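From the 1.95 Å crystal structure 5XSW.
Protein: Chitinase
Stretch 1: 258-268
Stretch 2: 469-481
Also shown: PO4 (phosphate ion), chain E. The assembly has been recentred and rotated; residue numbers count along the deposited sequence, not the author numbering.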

# COMPACT_ATOMS: atom_id res chain seq x y z
N ASN A 258 3.78 2.09 1.35
CA ASN A 258 4.07 1.84 -0.06
C ASN A 258 3.22 2.75 -0.98
O ASN A 258 3.69 3.31 -1.97
CB ASN A 258 3.77 0.34 -0.38
CG ASN A 258 4.04 -0.04 -1.86
OD1 ASN A 258 3.26 0.28 -2.77
ND2 ASN A 258 5.14 -0.73 -2.09
N GLN A 259 1.96 2.89 -0.63
CA GLN A 259 1.07 3.72 -1.46
C GLN A 259 1.45 5.23 -1.42
O GLN A 259 1.49 5.94 -2.46
CB GLN A 259 -0.37 3.49 -0.97
CG GLN A 259 -1.44 4.38 -1.58
CD GLN A 259 -2.78 4.09 -0.93
OE1 GLN A 259 -3.71 3.63 -1.58
NE2 GLN A 259 -2.83 4.27 0.37
N ILE A 260 1.77 5.76 -0.24
CA ILE A 260 2.11 7.20 -0.22
C ILE A 260 3.46 7.48 -0.81
O ILE A 260 3.66 8.52 -1.46
CB ILE A 260 2.00 7.84 1.19
CG1 ILE A 260 2.99 7.25 2.16
CG2 ILE A 260 0.55 7.76 1.69
CD1 ILE A 260 2.80 7.78 3.62
N LYS A 261 4.40 6.54 -0.71
CA LYS A 261 5.60 6.60 -1.52
C LYS A 261 5.29 6.66 -3.03
O LYS A 261 5.89 7.47 -3.79
CB LYS A 261 6.47 5.35 -1.20
CG LYS A 261 7.85 5.36 -1.57
CD LYS A 261 8.54 4.05 -0.99
CE LYS A 261 9.74 3.78 -1.86
NZ LYS A 261 10.40 2.56 -1.31
N ALA A 262 4.37 5.83 -3.51
CA ALA A 262 4.01 5.89 -4.95
C ALA A 262 3.38 7.26 -5.32
O ALA A 262 3.65 7.82 -6.38
CB ALA A 262 3.00 4.75 -5.31
N TYR A 263 2.56 7.78 -4.43
CA TYR A 263 1.82 9.02 -4.72
C TYR A 263 2.74 10.24 -4.66
O TYR A 263 2.48 11.29 -5.28
CB TYR A 263 0.67 9.23 -3.73
CG TYR A 263 -0.47 8.26 -3.82
CD1 TYR A 263 -0.59 7.35 -4.86
CD2 TYR A 263 -1.45 8.24 -2.81
CE1 TYR A 263 -1.65 6.43 -4.91
CE2 TYR A 263 -2.52 7.38 -2.87
CZ TYR A 263 -2.62 6.48 -3.92
OH TYR A 263 -3.70 5.64 -3.93
N TYR A 264 3.81 10.12 -3.89
CA TYR A 264 4.65 11.27 -3.63
C TYR A 264 6.10 11.04 -3.97
O TYR A 264 6.98 11.07 -3.10
CB TYR A 264 4.49 11.68 -2.16
CG TYR A 264 3.16 12.38 -1.87
CD1 TYR A 264 2.91 13.67 -2.38
CD2 TYR A 264 2.17 11.76 -1.11
CE1 TYR A 264 1.70 14.35 -2.12
CE2 TYR A 264 0.91 12.43 -0.86
CZ TYR A 264 0.72 13.74 -1.37
OH TYR A 264 -0.43 14.41 -1.09
N PRO A 265 6.39 10.88 -5.25
CA PRO A 265 7.80 10.80 -5.65
C PRO A 265 8.59 12.06 -5.29
O PRO A 265 9.80 11.94 -5.12
CB PRO A 265 7.73 10.61 -7.19
CG PRO A 265 6.38 11.10 -7.58
CD PRO A 265 5.46 10.84 -6.40
N ASP A 266 7.94 13.24 -5.14
CA ASP A 266 8.70 14.43 -4.75
C ASP A 266 9.08 14.41 -3.29
O ASP A 266 10.01 15.09 -2.90
CB ASP A 266 7.89 15.71 -5.02
CG ASP A 266 7.68 15.90 -6.53
OD1 ASP A 266 8.68 16.27 -7.20
OD2 ASP A 266 6.57 15.62 -7.04
N ILE A 267 8.33 13.67 -2.46
CA ILE A 267 8.66 13.65 -1.02
C ILE A 267 9.58 12.43 -0.65
O ILE A 267 10.52 12.59 0.12
CB ILE A 267 7.36 13.59 -0.16
CG1 ILE A 267 6.54 14.87 -0.39
CG2 ILE A 267 7.70 13.48 1.35
CD1 ILE A 267 5.12 14.81 0.27
N PHE A 268 9.31 11.27 -1.22
CA PHE A 268 10.02 10.03 -0.84
C PHE A 268 11.00 9.58 -1.90
O PHE A 268 10.58 9.38 -3.03
CB PHE A 268 9.00 8.91 -0.61
CG PHE A 268 8.12 9.14 0.55
CD1 PHE A 268 8.57 8.89 1.85
CD2 PHE A 268 6.83 9.62 0.37
CE1 PHE A 268 7.73 9.11 2.95
CE2 PHE A 268 6.02 9.85 1.45
CZ PHE A 268 6.46 9.58 2.75
N ILE A 469 4.31 22.29 -1.15
CA ILE A 469 3.52 21.04 -1.16
C ILE A 469 3.32 20.58 -2.59
O ILE A 469 2.65 21.27 -3.38
CB ILE A 469 2.17 21.25 -0.44
CG1 ILE A 469 2.44 21.78 0.97
CG2 ILE A 469 1.30 19.97 -0.48
CD1 ILE A 469 1.15 22.13 1.75
N PRO A 470 3.90 19.42 -2.95
CA PRO A 470 3.81 18.93 -4.33
C PRO A 470 2.47 18.24 -4.55
O PRO A 470 1.85 17.84 -3.56
CB PRO A 470 5.00 17.94 -4.43
CG PRO A 470 5.08 17.35 -3.04
CD PRO A 470 4.69 18.50 -2.08
N ARG A 471 2.03 18.10 -5.80
CA ARG A 471 0.84 17.28 -6.08
C ARG A 471 1.15 15.78 -5.92
O ARG A 471 2.23 15.33 -6.31
CB ARG A 471 0.35 17.49 -7.52
CG ARG A 471 0.07 18.98 -7.88
CD ARG A 471 -0.49 19.09 -9.34
NE ARG A 471 0.67 18.97 -10.18
CZ ARG A 471 1.46 19.98 -10.49
NH1 ARG A 471 1.14 21.21 -10.14
NH2 ARG A 471 2.55 19.75 -11.19
N PRO A 472 0.20 15.02 -5.35
CA PRO A 472 0.23 13.56 -5.49
C PRO A 472 0.14 13.25 -6.97
O PRO A 472 -0.57 13.96 -7.72
CB PRO A 472 -1.04 13.08 -4.75
CG PRO A 472 -1.98 14.35 -4.78
CD PRO A 472 -1.04 15.51 -4.71
N THR A 473 0.84 12.22 -7.43
CA THR A 473 0.89 11.98 -8.87
C THR A 473 1.33 10.54 -9.18
O THR A 473 1.56 9.76 -8.24
CB THR A 473 1.86 13.02 -9.54
OG1 THR A 473 1.75 12.95 -10.97
CG2 THR A 473 3.31 12.80 -9.11
N GLY A 474 1.41 10.19 -10.47
CA GLY A 474 1.85 8.86 -10.91
C GLY A 474 0.70 7.93 -11.24
O GLY A 474 -0.47 8.27 -11.06
N ASP A 475 1.03 6.72 -11.68
CA ASP A 475 -0.00 5.82 -12.21
C ASP A 475 -1.02 5.38 -11.20
O ASP A 475 -2.22 5.38 -11.48
CB ASP A 475 0.63 4.54 -12.82
CG ASP A 475 1.36 4.81 -14.10
OD1 ASP A 475 2.26 5.65 -14.14
OD2 ASP A 475 1.04 4.18 -15.11
N ASP A 476 -0.56 4.95 -10.02
CA ASP A 476 -1.49 4.49 -8.98
C ASP A 476 -2.47 5.65 -8.59
O ASP A 476 -3.62 5.42 -8.41
CB ASP A 476 -0.73 4.03 -7.71
CG ASP A 476 0.12 2.72 -7.95
OD1 ASP A 476 -0.29 1.97 -8.82
OD2 ASP A 476 1.17 2.52 -7.28
N TRP A 477 -1.94 6.83 -8.36
CA TRP A 477 -2.81 7.98 -8.00
C TRP A 477 -3.90 8.20 -9.07
O TRP A 477 -5.10 8.37 -8.81
CB TRP A 477 -1.97 9.24 -7.84
CG TRP A 477 -2.81 10.46 -7.53
CD1 TRP A 477 -3.18 11.49 -8.40
CD2 TRP A 477 -3.46 10.74 -6.27
NE1 TRP A 477 -3.99 12.40 -7.71
CE2 TRP A 477 -4.17 11.96 -6.42
CE3 TRP A 477 -3.49 10.08 -5.03
CZ2 TRP A 477 -4.88 12.53 -5.35
CZ3 TRP A 477 -4.19 10.68 -3.95
CH2 TRP A 477 -4.86 11.89 -4.14
N TYR A 478 -3.45 8.13 -10.29
CA TYR A 478 -4.35 8.37 -11.42
C TYR A 478 -5.56 7.48 -11.40
O TYR A 478 -6.70 7.98 -11.43
CB TYR A 478 -3.58 8.17 -12.73
CG TYR A 478 -4.40 8.62 -13.97
CD1 TYR A 478 -4.57 9.99 -14.27
CD2 TYR A 478 -4.98 7.70 -14.80
CE1 TYR A 478 -5.35 10.40 -15.38
CE2 TYR A 478 -5.74 8.09 -15.95
CZ TYR A 478 -5.91 9.43 -16.22
OH TYR A 478 -6.66 9.78 -17.33
N TYR A 479 -5.36 6.16 -11.36
CA TYR A 479 -6.53 5.29 -11.38
C TYR A 479 -7.31 5.36 -10.10
O TYR A 479 -8.54 5.29 -10.10
CB TYR A 479 -6.12 3.82 -11.66
CG TYR A 479 -5.33 3.70 -12.92
CD1 TYR A 479 -5.93 3.90 -14.18
CD2 TYR A 479 -3.99 3.45 -12.87
CE1 TYR A 479 -5.16 3.82 -15.36
CE2 TYR A 479 -3.23 3.38 -14.00
CZ TYR A 479 -3.83 3.55 -15.25
OH TYR A 479 -2.99 3.46 -16.37
N HIS A 480 -6.62 5.52 -8.99
CA HIS A 480 -7.36 5.54 -7.74
C HIS A 480 -8.24 6.81 -7.61
O HIS A 480 -9.43 6.74 -7.32
CB HIS A 480 -6.39 5.51 -6.55
CG HIS A 480 -7.08 5.27 -5.26
ND1 HIS A 480 -6.60 5.72 -4.05
CD2 HIS A 480 -8.19 4.55 -4.98
CE1 HIS A 480 -7.41 5.33 -3.08
NE2 HIS A 480 -8.41 4.64 -3.62
N ALA A 481 -7.65 7.97 -7.84
CA ALA A 481 -8.39 9.23 -7.70
C ALA A 481 -9.46 9.38 -8.80
O ALA A 481 -10.53 9.90 -8.52
CB ALA A 481 -7.41 10.44 -7.69
P PO4 E . -5.57 3.38 2.43
O1 PO4 E . -4.46 2.79 3.21
O2 PO4 E . -5.17 4.48 1.47
O3 PO4 E . -6.21 2.23 1.70
O4 PO4 E . -6.59 4.09 3.22
O HOH W 1 -0.12 17.01 -1.59
O HOH W 2 4.81 14.16 -5.52

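The first stretch carries the last turns of a helix, residues 258 to 263, and then a turn. The second runs extended through two prolines and enters a helix at Asp-475, with Gly-474 at the N-cap position. The two helix axes cross at 102° and come no closer than 9.1 Å. The backbones approach most closely where the first helix ends: Tyr-263 CA and Pro-472 CA are 4.9 Å apart. Here Thr-473 N donates a hydrogen bond to Tyr-263 O, at 2.9 Å. Tyr-263 O also receives a CA-H...O contact from Pro-472 CA, at 3.2 Å. Gly-474 has phi/psi of 98/179, where a CB would be jammed against the carbonyl of Thr-473. A CB would also point toward the first stretch, 3.6 Å from Ala-262 O.

Tyr-263 is the centre of the contact. Its CB points sideways, but its ring reaches the second helix. The edge of Trp-477 meets one face of this ring, with planes at 76° and Trp-477 CE3 3.5 Å from Tyr-263 CD2. Asp-476 CB lies at the ring edge, 3.8 Å from Tyr-263 CE1. At the tip, His-480 ND1 donates a weak hydrogen bond to Tyr-263 OH, at 2.9 Å.

Pro-470 packs against the turn. Its CG is 3.9 Å from Ile-267 CG1, and its CB is 3.7 Å from Asp-266 CB. Tyr-264 lies along the proline segment, with its CZ 3.9 Å from Pro-472 CB. Two waters extend the contact. Water 1 joins Tyr-264 OH to Pro-470 O. Water 2 donates to Asp-266 OD2 and Arg-471 O, linking an acidic side chain to a backbone carbonyl that could not bond directly.

Gln-259 NE2 donates to phosphate O2 at 2.6 Å; the ion probably comes from the crystallisation liquor.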